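Local atomic coordinates of secretory-abundant heat soluble protein 1 (Ramazzottius varieornatus, PDB entry 5XN9), a protein that acts as a secreted, heat-soluble molecular shield under water-deficient conditions, supporting desiccation tolerance in a tardigrade. Residues Q34-H43 and H54-N62; N115-Y123 and A130-S138. All blocks are in the same frame, centred on the assembly; numbering follows the deposited sequence.

From the N terminus, the chain passes strand 10-19 and helix 21-27, and interaction 1 begins at the end of helix 32-35: residues 34-43 meet 54-62 and close the loop over residues 44-53, in the hairpin of strands 42-48 and 51-58. Interaction 2 follows in series, neither nesting with the first nor crossing it: residues 115-123 meet 130-138, closing the loop over 124-129 in the hairpin of strands 118-125 and 128-136. Strand 10-19 lies between the two hairpins in the antiparallel sheet, yet they also touch directly. Arg132 NH2 probably hydrogen-bonds Asn38 OD1 at 2.6 Å and His39 O at 2.7 Å, and both contacts reach one magnesium ion, through His43 and Tyr134.

Interaction 1 of 2, residues Q34-H43 and H54-N62; sequences QYGGNHKTFH and HQISVPDKN. With MG (magnesium ion), chain C.
The rings of His43 and His54 meet rim to rim, neither over the other's face, with planes 37° apart. The bond from His43 ND1 to His54 NE2 is 2.8 Å long; it lies near the plane of the His54 ring but is somewhat tilted from that of His43. In one of its two conformers Ile56 sets CD1 over the centre of one His54 face, 3.6 Å above it. His39 offers its edge to Asp60: ND1 donates to OD2 at 2.9 Å, nearly straight at 173°, on the anti lone pair, while the carboxylate stands almost perpendicular to the ring. At the edge of the Phe42 ring lies Pro59 CD, and Phe42 CE1 meets Pro59 CG at 3.9 Å. Backbone bonds Phe42 N to Ser57 O and Ser57 N to Phe42 O pair the strands. With CG beside its backbone N (chi1 -70°), His43 spans between His54 and the magnesium ion, which its NE2 binds at 1.9 Å; Tyr134 is a further ligand. The bond to His54 at ND1 and the metal at NE2 together probably fix the ring's rotation, and His54, whose ND1 bonds Tyr88, is a second-shell acceptor likely to strengthen NE2 as a metal ligand.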
loop_
_atom_site.group_PDB
_atom_site.type_symbol
_atom_site.label_atom_id
_atom_site.label_comp_id
_atom_site.label_asym_id
_atom_site.label_seq_id
_atom_site.Cartn_x
_atom_site.Cartn_y
_atom_site.Cartn_z
ATOM N N GLN A 34 -14.877 3.534 -10.308
ATOM C CA GLN A 34 -14.337 4.435 -9.305
ATOM C C GLN A 34 -12.989 4.012 -8.745
ATOM O O GLN A 34 -12.337 4.823 -8.085
ATOM C CB GLN A 34 -15.335 4.619 -8.149
ATOM C CG GLN A 34 -16.461 5.592 -8.466
ATOM C CD GLN A 34 -17.833 5.036 -8.139
ATOM O OE1 GLN A 34 -17.960 3.976 -7.520
ATOM N NE2 GLN A 34 -18.873 5.750 -8.560
ATOM N N TYR A 35 -12.544 2.782 -8.986
ATOM C CA TYR A 35 -11.302 2.309 -8.395
ATOM C C TYR A 35 -10.293 1.778 -9.398
ATOM O O TYR A 35 -9.150 1.514 -9.009
ATOM C CB TYR A 35 -11.582 1.254 -7.314
ATOM C CG TYR A 35 -12.392 1.825 -6.178
ATOM C CD1 TYR A 35 -11.772 2.465 -5.114
ATOM C CD2 TYR A 35 -13.779 1.760 -6.186
ATOM C CE1 TYR A 35 -12.509 3.006 -4.079
ATOM C CE2 TYR A 35 -14.525 2.301 -5.156
ATOM C CZ TYR A 35 -13.884 2.922 -4.105
ATOM O OH TYR A 35 -14.621 3.462 -3.077
ATOM N N GLY A 36 -10.668 1.621 -10.662
ATOM C CA GLY A 36 -9.752 1.155 -11.675
ATOM C C GLY A 36 -8.897 2.281 -12.222
ATOM O O GLY A 36 -8.843 3.393 -11.692
ATOM N N GLY A 37 -8.211 1.972 -13.309
ATOM C CA GLY A 37 -7.356 2.957 -13.926
ATOM C C GLY A 37 -6.047 3.118 -13.176
ATOM O O GLY A 37 -5.641 2.282 -12.359
ATOM N N ASN A 38 -5.377 4.235 -13.459
ATOM C CA ASN A 38 -4.048 4.496 -12.936
ATOM C C ASN A 38 -3.984 5.962 -12.502
ATOM O O ASN A 38 -3.352 6.802 -13.135
ATOM C CB ASN A 38 -2.976 4.163 -13.975
ATOM C CG ASN A 38 -1.569 4.336 -13.446
ATOM O OD1 ASN A 38 -1.360 4.492 -12.246
ATOM N ND2 ASN A 38 -0.592 4.304 -14.344
ATOM N N HIS A 39 -4.653 6.277 -11.400
ATOM C CA HIS A 39 -4.641 7.641 -10.893
ATOM C C HIS A 39 -3.405 7.874 -10.042
ATOM O O HIS A 39 -2.948 6.978 -9.324
ATOM C CB HIS A 39 -5.903 7.927 -10.087
ATOM C CG HIS A 39 -7.135 8.027 -10.931
ATOM N ND1 HIS A 39 -7.542 9.208 -11.517
ATOM C CD2 HIS A 39 -8.033 7.088 -11.311
ATOM C CE1 HIS A 39 -8.645 8.992 -12.211
ATOM N NE2 HIS A 39 -8.963 7.713 -12.104
ATOM N N LYS A 40 -2.865 9.087 -10.132
ATOM C CA LYS A 40 -1.648 9.445 -9.414
ATOM C C LYS A 40 -1.796 9.169 -7.924
ATOM O O LYS A 40 -2.720 9.665 -7.269
ATOM C CB LYS A 40 -1.346 10.925 -9.658
ATOM C CG LYS A 40 -0.100 11.444 -8.966
ATOM C CD LYS A 40 1.146 10.711 -9.410
ATOM C CE LYS A 40 1.442 10.927 -10.883
ATOM N NZ LYS A 40 2.819 10.472 -11.224
ATOM N N THR A 41 -0.878 8.368 -7.400
ATOM C CA THR A 41 -0.938 7.869 -6.035
ATOM C C THR A 41 0.414 8.099 -5.385
ATOM O O THR A 41 1.456 7.903 -6.018
ATOM C CB THR A 41 -1.263 6.361 -6.035
ATOM O OG1 THR A 41 -2.534 6.154 -6.672
ATOM C CG2 THR A 41 -1.288 5.774 -4.613
ATOM N N PHE A 42 0.392 8.513 -4.125
ATOM C CA PHE A 42 1.601 8.747 -3.357
ATOM C C PHE A 42 1.604 7.855 -2.124
ATOM O O PHE A 42 0.581 7.713 -1.444
ATOM C CB PHE A 42 1.691 10.212 -2.919
ATOM C CG PHE A 42 1.728 11.178 -4.054
ATOM C CD1 PHE A 42 0.552 11.648 -4.617
ATOM C CD2 PHE A 42 2.937 11.626 -4.559
ATOM C CE1 PHE A 42 0.582 12.549 -5.679
ATOM C CE2 PHE A 42 2.978 12.525 -5.611
ATOM C CZ PHE A 42 1.799 12.986 -6.176
ATOM N N HIS A 43 2.754 7.250 -1.848
ATOM C CA HIS A 43 3.013 6.541 -0.598
ATOM C C HIS A 43 4.178 7.237 0.074
ATOM O O HIS A 43 5.250 7.366 -0.525
ATOM C CB HIS A 43 3.402 5.079 -0.841
ATOM C CG HIS A 43 2.275 4.229 -1.324
ATOM N ND1 HIS A 43 1.350 3.671 -0.469
ATOM C CD2 HIS A 43 1.907 3.855 -2.573
ATOM C CE1 HIS A 43 0.463 2.987 -1.168
ATOM N NE2 HIS A 43 0.781 3.080 -2.447
ATOM N N HIS A 54 2.592 5.618 7.506
ATOM C CA HIS A 54 2.446 5.301 6.097
ATOM C C HIS A 54 1.260 6.127 5.630
ATOM O O HIS A 54 0.112 5.851 6.010
ATOM C CB HIS A 54 2.188 3.812 5.902
ATOM C CG HIS A 54 1.947 3.436 4.481
ATOM N ND1 HIS A 54 1.496 2.187 4.110
ATOM C CD2 HIS A 54 2.111 4.139 3.335
ATOM C CE1 HIS A 54 1.376 2.143 2.795
ATOM N NE2 HIS A 54 1.746 3.312 2.301
ATOM N N GLN A 55 1.526 7.169 4.849
ATOM C CA GLN A 55 0.470 8.021 4.336
ATOM C C GLN A 55 0.229 7.662 2.879
ATOM O O GLN A 55 1.159 7.685 2.065
ATOM C CB GLN A 55 0.841 9.493 4.458
ATOM C CG GLN A 55 -0.276 10.421 4.043
ATOM C CD GLN A 55 0.220 11.827 3.873
ATOM O OE1 GLN A 55 0.779 12.173 2.833
ATOM N NE2 GLN A 55 0.046 12.644 4.902
ATOM N N ILE A 56 -1.010 7.305 2.566
ATOM C CA ILE A 56 -1.443 7.025 1.205
ATOM C C ILE A 56 -2.281 8.210 0.757
ATOM O O ILE A 56 -3.158 8.668 1.499
ATOM C CB ILE A 56 -2.270 5.727 1.144
ATOM C CG1 ILE A 56 -1.463 4.537 1.686
ATOM C CG2 ILE A 56 -2.772 5.470 -0.275
ATOM C CD1 ILE A 56 -1.645 4.276 3.184
ATOM N N SER A 57 -2.010 8.723 -0.437
ATOM C CA SER A 57 -2.842 9.786 -0.979
ATOM C C SER A 57 -3.122 9.563 -2.459
ATOM O O SER A 57 -2.233 9.174 -3.220
ATOM C CB SER A 57 -2.219 11.158 -0.755
ATOM O OG SER A 57 -0.963 11.227 -1.377
ATOM N N VAL A 58 -4.368 9.810 -2.853
ATOM C CA VAL A 58 -4.765 9.817 -4.258
ATOM C C VAL A 58 -5.502 11.133 -4.474
ATOM O O VAL A 58 -6.719 11.210 -4.249
ATOM C CB VAL A 58 -5.634 8.604 -4.632
ATOM C CG1 VAL A 58 -5.886 8.593 -6.144
ATOM C CG2 VAL A 58 -4.973 7.300 -4.181
ATOM N N PRO A 59 -4.799 12.199 -4.859
ATOM C CA PRO A 59 -5.441 13.524 -4.885
ATOM C C PRO A 59 -6.647 13.625 -5.808
ATOM O O PRO A 59 -7.623 14.296 -5.442
ATOM C CB PRO A 59 -4.297 14.453 -5.304
ATOM C CG PRO A 59 -3.061 13.742 -4.820
ATOM C CD PRO A 59 -3.338 12.282 -5.027
ATOM N N ASP A 60 -6.624 12.966 -6.982
ATOM C CA ASP A 60 -7.773 13.020 -7.890
ATOM C C ASP A 60 -9.030 12.534 -7.197
ATOM O O ASP A 60 -10.136 12.983 -7.527
ATOM C CB ASP A 60 -7.585 12.083 -9.093
ATOM C CG ASP A 60 -6.624 12.605 -10.136
ATOM O OD1 ASP A 60 -6.256 13.797 -10.114
ATOM O OD2 ASP A 60 -6.289 11.793 -11.040
ATOM N N LYS A 61 -8.881 11.595 -6.257
ATOM C CA LYS A 61 -9.985 10.960 -5.549
ATOM C C LYS A 61 -10.198 11.533 -4.155
ATOM O O LYS A 61 -10.980 10.976 -3.380
ATOM C CB LYS A 61 -9.750 9.447 -5.464
ATOM C CG LYS A 61 -9.902 8.709 -6.794
ATOM C CD LYS A 61 -11.341 8.709 -7.240
ATOM C CE LYS A 61 -11.554 7.813 -8.445
ATOM N NZ LYS A 61 -12.997 7.709 -8.777
ATOM N N ASN A 62 -9.516 12.626 -3.815
ATOM C CA ASN A 62 -9.707 13.288 -2.522
ATOM C C ASN A 62 -9.475 12.327 -1.363
ATOM O O ASN A 62 -10.183 12.347 -0.354
ATOM C CB ASN A 62 -11.088 13.930 -2.466
ATOM C CG ASN A 62 -11.290 14.870 -3.607
ATOM O OD1 ASN A 62 -12.130 14.657 -4.497
ATOM N ND2 ASN A 62 -10.452 15.878 -3.648
HETATM MG MG MG C . -0.081 2.388 -4.004
HETATM O O HOH W 1 -4.492 11.528 -8.209
#

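Interaction 2 of 2, residues N115-Y123 and A130-S138; sequences NGDELEKTY and AKRWYKKSS. With MG (magnesium ion), chain C; ACY (acetic acid), chain L.
Glu120 and Trp133 run side by side, with carboxylate and indole planes 57° apart. In one of its two conformers, Glu120 lays CB and CG over the pyrrole end of the indole, above NE1, and brings OE2 down to the edge, where Trp133 NE1 bonds it weakly at 3.1 Å. Its OE1 takes Lys131 NZ at 2.6 Å in a salt bridge, met nearly along the C-O axis. A bend at the last torsion of Lys131 (chi4 -71°) lets NZ also reach Thr122 OG1 at 2.8 Å. A methionine in place of Lys131 would probably leave Glu120 OE1 without its charged mate and Thr122 OG1 without this donor. The hydrogen-bonded pairs Leu119-Tyr134, Lys121-Arg132 and Tyr123-Ala130 set Lys121, Tyr123, Arg132 and Tyr134 on the opposite face. There Tyr123 and Arg132 cross obliquely, ring and guanidinium planes 39° apart, and Lys121 CG packs 3.6 Å above one face of the Tyr123 ring. Their polar ends converge on an acetate, probably from the crystallisation liquor: Lys121 NZ donates to OXT at 2.6 Å, while Tyr123 OH (2.7 Å) and Arg132 NH1 donate to its O; Arg132 NH2 goes to Asn38 and His39 O. Acetate OXT and Tyr134 OH, the latter at 2.0 Å, bind the magnesium ion, with His43. Arg132 and Tyr134 match the Arg-x-Tyr headgroup motif of fatty-acid-binding protein barrels, with Tyr123 an added donor, consistent with lipid binding here.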
loop_
_atom_site.group_PDB
_atom_site.type_symbol
_atom_site.label_atom_id
_atom_site.label_comp_id
_atom_site.label_asym_id
_atom_site.label_seq_id
_atom_site.Cartn_x
_atom_site.Cartn_y
_atom_site.Cartn_z
ATOM N N ASN A 115 13.831 -1.713 -5.853
ATOM C CA ASN A 115 14.872 -2.182 -6.757
ATOM C C ASN A 115 16.001 -1.173 -6.907
ATOM O O ASN A 115 16.890 -1.373 -7.741
ATOM C CB ASN A 115 14.268 -2.489 -8.130
ATOM C CG ASN A 115 12.945 -3.237 -8.037
ATOM O OD1 ASN A 115 11.923 -2.670 -7.648
ATOM N ND2 ASN A 115 12.960 -4.512 -8.407
ATOM N N GLY A 116 15.991 -0.108 -6.109
ATOM C CA GLY A 116 16.893 1.009 -6.301
ATOM C C GLY A 116 16.208 2.086 -7.114
ATOM O O GLY A 116 15.765 1.821 -8.235
ATOM N N ASP A 117 16.078 3.291 -6.545
ATOM C CA ASP A 117 15.396 4.422 -7.175
ATOM C C ASP A 117 13.900 4.176 -7.356
ATOM O O ASP A 117 13.100 5.119 -7.333
ATOM C CB ASP A 117 16.032 4.786 -8.525
ATOM C CG ASP A 117 17.541 4.620 -8.530
ATOM O OD1 ASP A 117 18.208 5.170 -7.629
ATOM O OD2 ASP A 117 18.057 3.933 -9.437
ATOM N N GLU A 118 13.511 2.916 -7.528
ATOM C CA GLU A 118 12.162 2.532 -7.905
ATOM C C GLU A 118 11.578 1.588 -6.858
ATOM O O GLU A 118 12.294 0.798 -6.236
ATOM C CB GLU A 118 12.195 1.882 -9.296
ATOM C CG GLU A 118 11.251 0.720 -9.535
ATOM C CD GLU A 118 11.391 0.166 -10.944
ATOM O OE1 GLU A 118 11.197 0.936 -11.910
ATOM O OE2 GLU A 118 11.713 -1.033 -11.085
ATOM N N LEU A 119 10.271 1.692 -6.642
ATOM C CA LEU A 119 9.569 0.814 -5.716
ATOM C C LEU A 119 8.515 0.039 -6.490
ATOM O O LEU A 119 7.677 0.637 -7.174
ATOM C CB LEU A 119 8.912 1.609 -4.578
ATOM C CG LEU A 119 8.344 0.790 -3.416
ATOM C CD1 LEU A 119 8.372 1.611 -2.140
ATOM C CD2 LEU A 119 6.932 0.337 -3.720
ATOM N N GLU A 120 8.543 -1.284 -6.355
ATOM C CA GLU A 120 7.566 -2.166 -6.980
ATOM C C GLU A 120 6.586 -2.624 -5.905
ATOM O O GLU A 120 6.997 -3.227 -4.908
ATOM C CB GLU A 120 8.284 -3.366 -7.600
ATOM C CG GLU A 120 7.395 -4.320 -8.384
ATOM C CD GLU A 120 8.176 -5.465 -9.020
ATOM O OE1 GLU A 120 7.727 -6.627 -8.905
ATOM O OE2 GLU A 120 9.237 -5.207 -9.632
ATOM N N LYS A 121 5.303 -2.316 -6.088
ATOM C CA LYS A 121 4.267 -2.751 -5.163
ATOM C C LYS A 121 3.494 -3.897 -5.790
ATOM O O LYS A 121 3.041 -3.799 -6.936
ATOM C CB LYS A 121 3.307 -1.626 -4.780
ATOM C CG LYS A 121 2.337 -2.051 -3.691
ATOM C CD LYS A 121 1.601 -0.878 -3.065
ATOM C CE LYS A 121 0.631 -1.385 -2.026
ATOM N NZ LYS A 121 -0.271 -0.313 -1.534
ATOM N N THR A 122 3.368 -4.987 -5.048
ATOM C CA THR A 122 2.623 -6.154 -5.489
ATOM C C THR A 122 1.386 -6.289 -4.617
ATOM O O THR A 122 1.467 -6.159 -3.392
ATOM C CB THR A 122 3.491 -7.406 -5.381
ATOM O OG1 THR A 122 4.664 -7.235 -6.184
ATOM C CG2 THR A 122 2.728 -8.622 -5.873
ATOM N N TYR A 123 0.248 -6.531 -5.253
ATOM C CA TYR A 123 -1.039 -6.646 -4.587
ATOM C C TYR A 123 -1.556 -8.033 -4.911
ATOM O O TYR A 123 -1.601 -8.411 -6.084
ATOM C CB TYR A 123 -2.035 -5.628 -5.169
ATOM C CG TYR A 123 -1.550 -4.186 -5.299
ATOM C CD1 TYR A 123 -0.617 -3.820 -6.268
ATOM C CD2 TYR A 123 -2.062 -3.193 -4.487
ATOM C CE1 TYR A 123 -0.185 -2.514 -6.398
ATOM C CE2 TYR A 123 -1.643 -1.872 -4.615
ATOM C CZ TYR A 123 -0.703 -1.539 -5.571
ATOM O OH TYR A 123 -0.280 -0.231 -5.704
ATOM N N ALA A 130 -1.502 -8.243 -8.841
ATOM C CA ALA A 130 -1.269 -7.039 -9.622
ATOM C C ALA A 130 0.019 -6.378 -9.156
ATOM O O ALA A 130 0.518 -6.641 -8.058
ATOM C CB ALA A 130 -2.434 -6.053 -9.530
ATOM N N LYS A 131 0.558 -5.512 -10.008
ATOM C CA LYS A 131 1.782 -4.807 -9.680
ATOM C C LYS A 131 1.669 -3.361 -10.116
ATOM O O LYS A 131 1.000 -3.033 -11.102
ATOM C CB LYS A 131 2.991 -5.446 -10.354
ATOM C CG LYS A 131 3.411 -6.755 -9.719
ATOM C CD LYS A 131 4.550 -7.379 -10.487
ATOM C CE LYS A 131 5.029 -8.644 -9.808
ATOM N NZ LYS A 131 5.738 -8.322 -8.553
ATOM N N ARG A 132 2.349 -2.499 -9.375
ATOM C CA ARG A 132 2.399 -1.095 -9.717
ATOM C C ARG A 132 3.781 -0.585 -9.354
ATOM O O ARG A 132 4.341 -0.990 -8.335
ATOM C CB ARG A 132 1.327 -0.375 -8.924
ATOM C CG ARG A 132 0.883 0.850 -9.556
ATOM C CD ARG A 132 -0.300 1.414 -8.858
ATOM N NE ARG A 132 -0.647 2.643 -9.522
ATOM C CZ ARG A 132 -1.405 3.585 -8.994
ATOM N NH1 ARG A 132 -1.901 3.439 -7.769
ATOM N NH2 ARG A 132 -1.652 4.669 -9.699
ATOM N N TRP A 133 4.349 0.270 -10.202
ATOM C CA TRP A 133 5.698 0.768 -9.987
ATOM C C TRP A 133 5.665 2.239 -9.606
ATOM O O TRP A 133 4.891 3.022 -10.172
ATOM C CB TRP A 133 6.574 0.546 -11.216
ATOM C CG TRP A 133 6.939 -0.895 -11.357
ATOM C CD1 TRP A 133 8.079 -1.496 -10.908
ATOM C CD2 TRP A 133 6.143 -1.933 -11.945
ATOM N NE1 TRP A 133 8.053 -2.837 -11.200
ATOM C CE2 TRP A 133 6.874 -3.133 -11.831
ATOM C CE3 TRP A 133 4.887 -1.963 -12.560
ATOM C CZ2 TRP A 133 6.396 -4.349 -12.318
ATOM C CZ3 TRP A 133 4.413 -3.173 -13.042
ATOM C CH2 TRP A 133 5.169 -4.348 -12.921
ATOM N N TYR A 134 6.502 2.598 -8.634
ATOM C CA TYR A 134 6.593 3.944 -8.095
ATOM C C TYR A 134 8.024 4.449 -8.220
ATOM O O TYR A 134 8.978 3.667 -8.228
ATOM C CB TYR A 134 6.201 3.944 -6.605
ATOM C CG TYR A 134 4.744 3.633 -6.365
ATOM C CD1 TYR A 134 4.253 2.333 -6.462
ATOM C CD2 TYR A 134 3.848 4.645 -6.053
ATOM C CE1 TYR A 134 2.919 2.063 -6.258
ATOM C CE2 TYR A 134 2.513 4.381 -5.849
ATOM C CZ TYR A 134 2.051 3.090 -5.953
ATOM O OH TYR A 134 0.717 2.811 -5.751
ATOM N N LYS A 135 8.174 5.768 -8.302
ATOM C CA LYS A 135 9.479 6.415 -8.314
ATOM C C LYS A 135 9.595 7.345 -7.111
ATOM O O LYS A 135 8.596 7.781 -6.545
ATOM C CB LYS A 135 9.668 7.223 -9.600
ATOM C CG LYS A 135 8.594 8.287 -9.806
ATOM C CD LYS A 135 8.769 9.030 -11.125
ATOM C CE LYS A 135 7.629 10.015 -11.358
ATOM N NZ LYS A 135 7.765 10.748 -12.652
ATOM N N LYS A 136 10.829 7.638 -6.710
ATOM C CA LYS A 136 11.044 8.628 -5.659
ATOM C C LYS A 136 10.519 9.988 -6.105
ATOM O O LYS A 136 10.692 10.391 -7.259
ATOM C CB LYS A 136 12.536 8.735 -5.346
ATOM C CG LYS A 136 13.083 7.595 -4.506
ATOM C CD LYS A 136 12.815 7.818 -3.022
ATOM C CE LYS A 136 13.839 7.083 -2.161
ATOM N NZ LYS A 136 13.658 7.328 -0.704
ATOM N N SER A 137 9.875 10.701 -5.184
ATOM C CA SER A 137 9.262 11.976 -5.536
ATOM C C SER A 137 10.313 13.059 -5.761
ATOM O O SER A 137 11.349 13.103 -5.093
ATOM C CB SER A 137 8.282 12.417 -4.455
ATOM O OG SER A 137 7.083 11.675 -4.548
ATOM N N SER A 138 10.012 13.948 -6.710
ATOM C CA SER A 138 10.899 15.033 -7.148
ATOM C C SER A 138 12.264 14.549 -7.643
ATOM O O SER A 138 12.545 14.604 -8.840
ATOM C CB SER A 138 11.053 16.121 -6.073
ATOM O OG SER A 138 11.590 15.607 -4.868
ATOM O OXT SER A 138 13.117 14.095 -6.881
HETATM MG MG MG C . -0.081 2.388 -4.004
HETATM C C ACY L . -2.247 1.766 -4.054
HETATM O O ACY L . -2.293 1.547 -5.286
HETATM O OXT ACY L . -1.401 1.256 -3.287
HETATM C CH3 ACY L . -3.262 2.699 -3.459
#